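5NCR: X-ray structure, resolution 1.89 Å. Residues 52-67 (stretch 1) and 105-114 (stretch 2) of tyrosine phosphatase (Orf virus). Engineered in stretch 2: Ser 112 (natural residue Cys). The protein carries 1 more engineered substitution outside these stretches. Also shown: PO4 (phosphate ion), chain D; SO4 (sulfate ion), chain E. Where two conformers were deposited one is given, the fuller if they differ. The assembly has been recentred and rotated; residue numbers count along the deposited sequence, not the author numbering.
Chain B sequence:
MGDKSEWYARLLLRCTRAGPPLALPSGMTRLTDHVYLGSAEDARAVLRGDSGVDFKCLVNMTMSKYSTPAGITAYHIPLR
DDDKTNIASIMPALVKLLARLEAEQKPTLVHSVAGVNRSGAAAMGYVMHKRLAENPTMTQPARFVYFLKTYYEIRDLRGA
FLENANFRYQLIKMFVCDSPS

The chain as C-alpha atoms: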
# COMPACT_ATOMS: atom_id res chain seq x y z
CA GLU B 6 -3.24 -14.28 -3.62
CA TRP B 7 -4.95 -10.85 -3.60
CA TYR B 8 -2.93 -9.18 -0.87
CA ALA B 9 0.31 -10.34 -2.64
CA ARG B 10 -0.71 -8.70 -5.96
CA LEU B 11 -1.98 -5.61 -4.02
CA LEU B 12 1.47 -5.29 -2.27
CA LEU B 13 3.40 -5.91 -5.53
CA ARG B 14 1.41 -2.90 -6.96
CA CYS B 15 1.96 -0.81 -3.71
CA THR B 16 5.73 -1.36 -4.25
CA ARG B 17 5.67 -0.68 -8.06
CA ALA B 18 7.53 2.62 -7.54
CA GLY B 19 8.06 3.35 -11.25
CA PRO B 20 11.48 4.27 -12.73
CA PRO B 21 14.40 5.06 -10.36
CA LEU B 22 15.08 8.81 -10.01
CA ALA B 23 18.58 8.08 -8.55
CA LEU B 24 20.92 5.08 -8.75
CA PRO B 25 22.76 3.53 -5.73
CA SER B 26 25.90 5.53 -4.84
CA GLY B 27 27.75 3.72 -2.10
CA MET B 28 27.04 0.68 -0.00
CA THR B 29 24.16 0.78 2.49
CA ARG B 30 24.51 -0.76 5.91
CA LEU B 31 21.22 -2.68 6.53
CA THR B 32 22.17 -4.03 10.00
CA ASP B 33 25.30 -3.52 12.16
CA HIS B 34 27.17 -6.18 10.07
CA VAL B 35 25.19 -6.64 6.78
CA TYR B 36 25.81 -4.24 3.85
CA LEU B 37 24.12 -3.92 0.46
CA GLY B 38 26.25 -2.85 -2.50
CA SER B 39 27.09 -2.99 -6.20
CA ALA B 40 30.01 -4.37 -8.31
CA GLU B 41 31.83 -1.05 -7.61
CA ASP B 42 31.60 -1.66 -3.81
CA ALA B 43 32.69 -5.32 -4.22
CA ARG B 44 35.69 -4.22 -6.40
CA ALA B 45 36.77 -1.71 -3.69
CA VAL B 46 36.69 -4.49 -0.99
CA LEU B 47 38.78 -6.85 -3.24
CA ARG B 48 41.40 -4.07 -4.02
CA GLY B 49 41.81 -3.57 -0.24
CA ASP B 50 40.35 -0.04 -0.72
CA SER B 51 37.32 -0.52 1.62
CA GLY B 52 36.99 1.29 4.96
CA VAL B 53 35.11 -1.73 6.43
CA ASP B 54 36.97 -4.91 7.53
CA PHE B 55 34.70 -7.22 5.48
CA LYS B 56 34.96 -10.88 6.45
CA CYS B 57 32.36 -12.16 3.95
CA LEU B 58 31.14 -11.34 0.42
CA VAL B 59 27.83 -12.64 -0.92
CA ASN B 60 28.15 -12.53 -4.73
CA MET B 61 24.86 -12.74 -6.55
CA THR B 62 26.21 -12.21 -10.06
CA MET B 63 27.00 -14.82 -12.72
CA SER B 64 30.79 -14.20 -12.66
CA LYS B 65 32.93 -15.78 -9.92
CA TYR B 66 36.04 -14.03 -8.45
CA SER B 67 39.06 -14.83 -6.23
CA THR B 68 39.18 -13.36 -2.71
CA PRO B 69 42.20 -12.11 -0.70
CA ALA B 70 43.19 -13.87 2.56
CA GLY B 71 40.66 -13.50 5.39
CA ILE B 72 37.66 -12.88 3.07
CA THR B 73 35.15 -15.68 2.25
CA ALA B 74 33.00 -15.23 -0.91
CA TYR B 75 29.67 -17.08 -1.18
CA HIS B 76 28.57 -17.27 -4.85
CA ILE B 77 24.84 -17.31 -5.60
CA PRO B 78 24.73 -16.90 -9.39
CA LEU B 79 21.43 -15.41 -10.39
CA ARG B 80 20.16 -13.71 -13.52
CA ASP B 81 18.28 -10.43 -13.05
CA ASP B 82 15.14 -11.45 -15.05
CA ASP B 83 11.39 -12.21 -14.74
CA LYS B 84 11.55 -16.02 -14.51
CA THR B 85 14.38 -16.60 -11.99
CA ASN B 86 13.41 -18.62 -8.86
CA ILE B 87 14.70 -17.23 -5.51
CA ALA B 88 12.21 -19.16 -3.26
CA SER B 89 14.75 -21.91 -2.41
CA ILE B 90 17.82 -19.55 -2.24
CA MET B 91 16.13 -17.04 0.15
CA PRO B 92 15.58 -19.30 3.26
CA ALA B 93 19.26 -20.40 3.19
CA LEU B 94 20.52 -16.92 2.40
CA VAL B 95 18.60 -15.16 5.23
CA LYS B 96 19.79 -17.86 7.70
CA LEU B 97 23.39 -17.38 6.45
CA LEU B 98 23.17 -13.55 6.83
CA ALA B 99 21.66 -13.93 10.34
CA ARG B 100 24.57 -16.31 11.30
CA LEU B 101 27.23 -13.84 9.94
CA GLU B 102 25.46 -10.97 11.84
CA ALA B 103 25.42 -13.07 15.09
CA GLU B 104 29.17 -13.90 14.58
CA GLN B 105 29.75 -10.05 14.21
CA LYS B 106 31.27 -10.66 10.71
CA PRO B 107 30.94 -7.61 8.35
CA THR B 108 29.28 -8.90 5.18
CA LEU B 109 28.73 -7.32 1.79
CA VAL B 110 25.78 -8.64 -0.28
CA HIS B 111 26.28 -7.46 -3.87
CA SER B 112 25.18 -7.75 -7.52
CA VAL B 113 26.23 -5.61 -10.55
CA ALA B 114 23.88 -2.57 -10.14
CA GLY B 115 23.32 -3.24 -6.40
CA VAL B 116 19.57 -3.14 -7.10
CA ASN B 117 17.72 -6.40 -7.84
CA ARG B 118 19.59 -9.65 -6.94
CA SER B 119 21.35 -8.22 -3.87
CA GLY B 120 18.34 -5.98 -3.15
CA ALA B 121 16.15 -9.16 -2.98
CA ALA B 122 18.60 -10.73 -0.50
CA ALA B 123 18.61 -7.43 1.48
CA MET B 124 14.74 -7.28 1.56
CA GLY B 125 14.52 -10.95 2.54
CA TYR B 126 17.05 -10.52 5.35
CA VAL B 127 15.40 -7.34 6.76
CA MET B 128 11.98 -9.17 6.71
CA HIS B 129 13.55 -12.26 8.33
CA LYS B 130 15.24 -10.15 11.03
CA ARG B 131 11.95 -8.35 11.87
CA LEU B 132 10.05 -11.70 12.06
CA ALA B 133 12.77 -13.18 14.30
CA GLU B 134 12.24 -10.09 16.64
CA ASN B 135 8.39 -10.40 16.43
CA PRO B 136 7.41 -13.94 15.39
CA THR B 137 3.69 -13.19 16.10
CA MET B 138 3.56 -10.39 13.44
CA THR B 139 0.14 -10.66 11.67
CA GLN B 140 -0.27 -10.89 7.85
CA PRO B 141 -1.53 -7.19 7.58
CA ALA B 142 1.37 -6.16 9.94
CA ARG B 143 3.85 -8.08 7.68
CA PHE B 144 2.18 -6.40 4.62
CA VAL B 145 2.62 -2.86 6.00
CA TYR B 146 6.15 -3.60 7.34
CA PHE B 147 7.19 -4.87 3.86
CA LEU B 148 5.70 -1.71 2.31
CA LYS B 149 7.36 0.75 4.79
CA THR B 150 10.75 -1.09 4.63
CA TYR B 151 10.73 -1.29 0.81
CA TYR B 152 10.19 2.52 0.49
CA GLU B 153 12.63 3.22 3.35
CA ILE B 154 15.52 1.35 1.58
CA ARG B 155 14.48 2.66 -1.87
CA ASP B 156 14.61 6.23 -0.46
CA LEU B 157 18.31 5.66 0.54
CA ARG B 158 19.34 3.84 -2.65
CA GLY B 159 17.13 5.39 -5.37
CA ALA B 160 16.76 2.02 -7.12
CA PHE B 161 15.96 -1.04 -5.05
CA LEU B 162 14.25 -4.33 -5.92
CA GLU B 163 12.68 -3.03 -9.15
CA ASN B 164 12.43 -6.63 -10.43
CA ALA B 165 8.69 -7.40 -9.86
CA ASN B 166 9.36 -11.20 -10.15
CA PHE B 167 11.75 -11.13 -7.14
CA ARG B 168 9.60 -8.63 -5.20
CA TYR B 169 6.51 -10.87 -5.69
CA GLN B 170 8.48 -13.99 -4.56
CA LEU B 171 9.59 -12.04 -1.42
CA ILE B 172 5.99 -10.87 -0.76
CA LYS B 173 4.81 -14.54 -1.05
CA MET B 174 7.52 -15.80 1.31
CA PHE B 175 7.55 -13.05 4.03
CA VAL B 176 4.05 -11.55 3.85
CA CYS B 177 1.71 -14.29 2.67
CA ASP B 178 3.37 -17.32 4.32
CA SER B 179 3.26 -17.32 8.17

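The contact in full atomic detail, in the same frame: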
# COMPACT_ATOMS: atom_id res chain seq x y z
N GLY B 52 36.82 0.78 3.60
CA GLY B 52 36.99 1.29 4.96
C GLY B 52 36.36 0.37 6.00
O GLY B 52 36.43 0.65 7.20
N VAL B 53 35.74 -0.74 5.55
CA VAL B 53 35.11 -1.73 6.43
C VAL B 53 35.92 -3.05 6.33
O VAL B 53 36.26 -3.49 5.23
CB VAL B 53 33.59 -1.93 6.13
CG1 VAL B 53 33.02 -3.13 6.89
CG2 VAL B 53 32.79 -0.66 6.42
N ASP B 54 36.24 -3.65 7.48
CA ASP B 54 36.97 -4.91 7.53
C ASP B 54 36.00 -6.04 7.20
O ASP B 54 35.61 -6.78 8.11
CB ASP B 54 37.60 -5.13 8.92
CG ASP B 54 38.38 -6.44 9.07
OD1 ASP B 54 38.80 -7.01 8.03
OD2 ASP B 54 38.60 -6.87 10.23
N PHE B 55 35.62 -6.18 5.92
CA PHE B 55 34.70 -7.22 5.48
C PHE B 55 35.29 -8.60 5.66
O PHE B 55 36.46 -8.82 5.32
CB PHE B 55 34.27 -7.00 4.02
CG PHE B 55 33.22 -5.93 3.89
CD1 PHE B 55 31.92 -6.14 4.34
CD2 PHE B 55 33.54 -4.68 3.34
CE1 PHE B 55 30.96 -5.15 4.23
CE2 PHE B 55 32.57 -3.70 3.21
CZ PHE B 55 31.28 -3.93 3.67
N LYS B 56 34.50 -9.50 6.25
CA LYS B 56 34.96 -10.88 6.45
C LYS B 56 34.32 -11.79 5.42
O LYS B 56 34.87 -12.85 5.10
CB LYS B 56 34.63 -11.35 7.87
N CYS B 57 33.15 -11.38 4.91
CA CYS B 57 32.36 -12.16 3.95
C CYS B 57 31.80 -11.31 2.81
O CYS B 57 31.43 -10.15 3.01
CB CYS B 57 31.25 -12.93 4.66
SG CYS B 57 31.79 -13.85 6.12
N LEU B 58 31.71 -11.91 1.63
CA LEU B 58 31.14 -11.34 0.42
C LEU B 58 30.09 -12.31 -0.10
O LEU B 58 30.35 -13.51 -0.22
CB LEU B 58 32.19 -11.11 -0.66
CG LEU B 58 33.16 -9.95 -0.50
CD1 LEU B 58 34.37 -10.15 -1.38
CD2 LEU B 58 32.49 -8.64 -0.83
N VAL B 59 28.89 -11.81 -0.37
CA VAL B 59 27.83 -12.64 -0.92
C VAL B 59 27.63 -12.11 -2.35
O VAL B 59 27.06 -11.03 -2.57
CB VAL B 59 26.52 -12.64 -0.08
CG1 VAL B 59 25.46 -13.51 -0.76
CG2 VAL B 59 26.76 -13.10 1.37
N ASN B 60 28.15 -12.85 -3.31
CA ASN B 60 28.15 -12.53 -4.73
C ASN B 60 26.95 -13.13 -5.44
O ASN B 60 26.86 -14.34 -5.63
CB ASN B 60 29.47 -12.98 -5.38
CG ASN B 60 29.54 -12.74 -6.86
OD1 ASN B 60 28.86 -11.89 -7.42
ND2 ASN B 60 30.42 -13.46 -7.53
N MET B 61 26.06 -12.27 -5.88
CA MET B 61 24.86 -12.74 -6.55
C MET B 61 24.84 -12.45 -8.04
O MET B 61 23.79 -12.35 -8.65
CB MET B 61 23.65 -12.21 -5.83
CG MET B 61 23.58 -12.83 -4.48
SD MET B 61 22.39 -12.00 -3.52
CE MET B 61 20.93 -12.95 -3.97
N THR B 62 26.01 -12.44 -8.63
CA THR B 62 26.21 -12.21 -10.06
C THR B 62 26.59 -13.53 -10.67
O THR B 62 26.88 -14.47 -9.93
CB THR B 62 27.26 -11.07 -10.19
OG1 THR B 62 26.64 -9.83 -9.77
CG2 THR B 62 27.89 -10.91 -11.57
N MET B 63 26.63 -13.61 -12.00
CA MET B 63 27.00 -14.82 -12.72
C MET B 63 28.49 -15.13 -12.67
O MET B 63 28.85 -16.31 -12.66
CB MET B 63 26.52 -14.74 -14.19
CG MET B 63 24.99 -14.77 -14.33
SD MET B 63 24.24 -16.28 -13.72
CE MET B 63 24.93 -17.47 -14.89
N SER B 64 29.33 -14.08 -12.65
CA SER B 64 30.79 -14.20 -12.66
C SER B 64 31.39 -14.39 -11.28
O SER B 64 31.13 -13.59 -10.37
CB SER B 64 31.44 -12.98 -13.33
OG SER B 64 31.47 -13.10 -14.75
N LYS B 65 32.21 -15.45 -11.15
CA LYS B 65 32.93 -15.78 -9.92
C LYS B 65 34.20 -14.92 -9.87
O LYS B 65 34.64 -14.42 -10.91
CB LYS B 65 33.28 -17.28 -9.92
CG LYS B 65 33.67 -17.86 -8.56
CD LYS B 65 34.57 -19.09 -8.70
CE LYS B 65 35.52 -19.24 -7.52
NZ LYS B 65 35.96 -20.64 -7.33
N TYR B 66 34.79 -14.74 -8.67
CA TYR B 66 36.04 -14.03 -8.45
C TYR B 66 36.83 -14.66 -7.30
O TYR B 66 36.26 -15.38 -6.47
CB TYR B 66 35.83 -12.52 -8.22
CG TYR B 66 34.88 -12.19 -7.08
CD1 TYR B 66 35.25 -12.37 -5.75
CD2 TYR B 66 33.61 -11.68 -7.34
CE1 TYR B 66 34.38 -12.10 -4.71
CE2 TYR B 66 32.72 -11.38 -6.30
CZ TYR B 66 33.11 -11.60 -4.98
OH TYR B 66 32.27 -11.32 -3.94
N SER B 67 38.14 -14.38 -7.27
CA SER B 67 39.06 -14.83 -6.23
C SER B 67 38.99 -13.80 -5.11
O SER B 67 38.79 -12.61 -5.38
CB SER B 67 40.48 -14.91 -6.77
OG SER B 67 41.47 -14.96 -5.75
N GLN B 105 29.21 -11.42 14.34
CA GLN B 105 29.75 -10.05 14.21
C GLN B 105 30.77 -9.95 13.05
O GLN B 105 31.81 -9.30 13.17
CB GLN B 105 30.31 -9.52 15.55
N LYS B 106 30.45 -10.63 11.92
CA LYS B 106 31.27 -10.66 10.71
C LYS B 106 30.70 -9.69 9.66
O LYS B 106 29.62 -9.93 9.12
CB LYS B 106 31.37 -12.08 10.16
CG LYS B 106 32.15 -13.05 11.01
CD LYS B 106 32.24 -14.39 10.30
CE LYS B 106 33.10 -15.40 11.02
NZ LYS B 106 33.18 -16.68 10.27
N PRO B 107 31.43 -8.58 9.35
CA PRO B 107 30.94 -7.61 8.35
C PRO B 107 30.83 -8.27 6.99
O PRO B 107 31.77 -8.94 6.52
CB PRO B 107 32.00 -6.51 8.38
CG PRO B 107 32.70 -6.68 9.72
CD PRO B 107 32.73 -8.17 9.91
N THR B 108 29.62 -8.22 6.42
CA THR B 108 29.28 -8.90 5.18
C THR B 108 28.73 -7.95 4.16
O THR B 108 27.87 -7.13 4.47
CB THR B 108 28.28 -10.03 5.49
OG1 THR B 108 28.90 -10.92 6.42
CG2 THR B 108 27.80 -10.79 4.24
N LEU B 109 29.22 -8.09 2.92
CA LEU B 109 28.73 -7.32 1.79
C LEU B 109 27.95 -8.21 0.80
O LEU B 109 28.53 -9.08 0.15
CB LEU B 109 29.90 -6.58 1.09
CG LEU B 109 29.51 -5.77 -0.16
CD1 LEU B 109 28.57 -4.59 0.18
CD2 LEU B 109 30.73 -5.35 -0.94
N VAL B 110 26.65 -7.97 0.67
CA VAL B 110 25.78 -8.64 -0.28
C VAL B 110 25.77 -7.74 -1.52
O VAL B 110 25.44 -6.55 -1.43
CB VAL B 110 24.36 -8.88 0.28
CG1 VAL B 110 23.51 -9.71 -0.70
CG2 VAL B 110 24.40 -9.54 1.66
N HIS B 111 26.18 -8.29 -2.67
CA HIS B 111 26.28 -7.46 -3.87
C HIS B 111 25.88 -8.18 -5.15
O HIS B 111 25.87 -9.41 -5.24
CB HIS B 111 27.70 -6.85 -3.99
CG HIS B 111 28.73 -7.87 -4.33
ND1 HIS B 111 29.05 -8.18 -5.65
CD2 HIS B 111 29.43 -8.70 -3.51
CE1 HIS B 111 29.95 -9.15 -5.59
NE2 HIS B 111 30.23 -9.48 -4.33
N SER B 112 25.54 -7.37 -6.16
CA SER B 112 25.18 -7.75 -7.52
C SER B 112 25.56 -6.52 -8.35
O SER B 112 25.77 -5.48 -7.78
CB SER B 112 23.71 -8.14 -7.64
OG SER B 112 22.86 -7.17 -7.09
N VAL B 113 25.67 -6.64 -9.66
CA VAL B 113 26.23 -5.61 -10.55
C VAL B 113 25.74 -4.19 -10.25
O VAL B 113 26.56 -3.35 -9.89
CB VAL B 113 26.09 -5.98 -12.05
CG1 VAL B 113 26.69 -4.89 -12.94
CG2 VAL B 113 26.76 -7.32 -12.34
N ALA B 114 24.42 -3.91 -10.38
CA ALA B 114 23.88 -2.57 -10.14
C ALA B 114 23.62 -2.29 -8.65
O ALA B 114 23.39 -1.14 -8.28
CB ALA B 114 22.60 -2.40 -10.94
P PO4 D . 21.31 -5.99 -10.05
O1 PO4 D . 22.29 -6.04 -11.31
O2 PO4 D . 20.02 -5.12 -10.40
O3 PO4 D . 22.05 -5.35 -8.79
O4 PO4 D . 20.88 -7.38 -9.67
S SO4 E . 25.75 -10.44 -14.60
O1 SO4 E . 25.39 -10.95 -15.94
O2 SO4 E . 27.13 -9.92 -14.62
O3 SO4 E . 24.79 -9.36 -14.26
O4 SO4 E . 25.66 -11.52 -13.62

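Parallel β-strands pair by a simple rule: each strand donates and accepts towards the other through alternate residues, while side chains of neighbouring registers fall on opposite faces of the sheet. The contact between residues 52-67 and 105-114 of this viral phosphatase illustrates it well. Strands 57-60 and 108-111 run parallel, their axes 12° apart and 4.7 Å at closest approach. The carbonyl of Pro 107 opens the ladder by accepting two bonds, from Lys 56 N (2.8 Å to Pro 107 O) and Cys 57 N (3.2 Å to the same oxygen). Proline, lacking an amide hydrogen, can still serve here because only its carbonyl is used. The ladder then zigzags: Leu 109 N donates to Cys 57 O (3.0 Å), Val 59 N to Leu 109 O (2.8 Å), His 111 N to Val 59 O (2.9 Å), and Met 61 N to His 111 O (2.9 Å). Cys 57, Val 59 and Met 61 thus alternate with Leu 109 and His 111, and CA-H...O contacts, such as Thr 108 CA to Cys 57 O at 3.3 Å, fill in between.

On one face lie Cys 57, Val 59, Thr 108 and Val 110, all buried. The β-branched residues pack compactly beside the backbone: Val 59 CG2 meets Thr 108 CG2 at 3.8 Å. Just beyond the strand, the flexible, unbranched side chain of Met 61 brings SD to 3.8 Å from Val 110 CG1. Thr 108 satisfies its hydroxyl within its own stretch, OG1 donating to Lys 106 O (3.0 Å).

The other face carries Leu 58, Leu 109, Asn 60 and His 111. Leu 58 CD2 lies 3.7 Å from Leu 109 CD2, while Leu 109 CB sits over the Phe 55 ring, 3.9 Å from its centroid. Pro 107 adds an apolar surface, its CB 3.8 Å from Val 53 CG1. The His 111 ring has Asn 60 CA over one face, and its edge meets Tyr 66 OH, which is hydrogen-bonded to His 111 NE2 at 2.8 Å; a buried imidazole thereby gains a polar partner. Asn 60 braces the turn that brings Tyr 66 back, its OD1 accepting from Thr 62 N (3.1 Å) and its ND2 donating to Ser 64 O (2.9 Å).

Beyond the strands, a weak bond from Val 113 N to Thr 62 OG1 (3.3 Å) continues the contact. Nearby, the engineered Ser 112 donates through OG to phosphate O3 (2.6 Å). Altogether the two stretches bury 838 Å² between them.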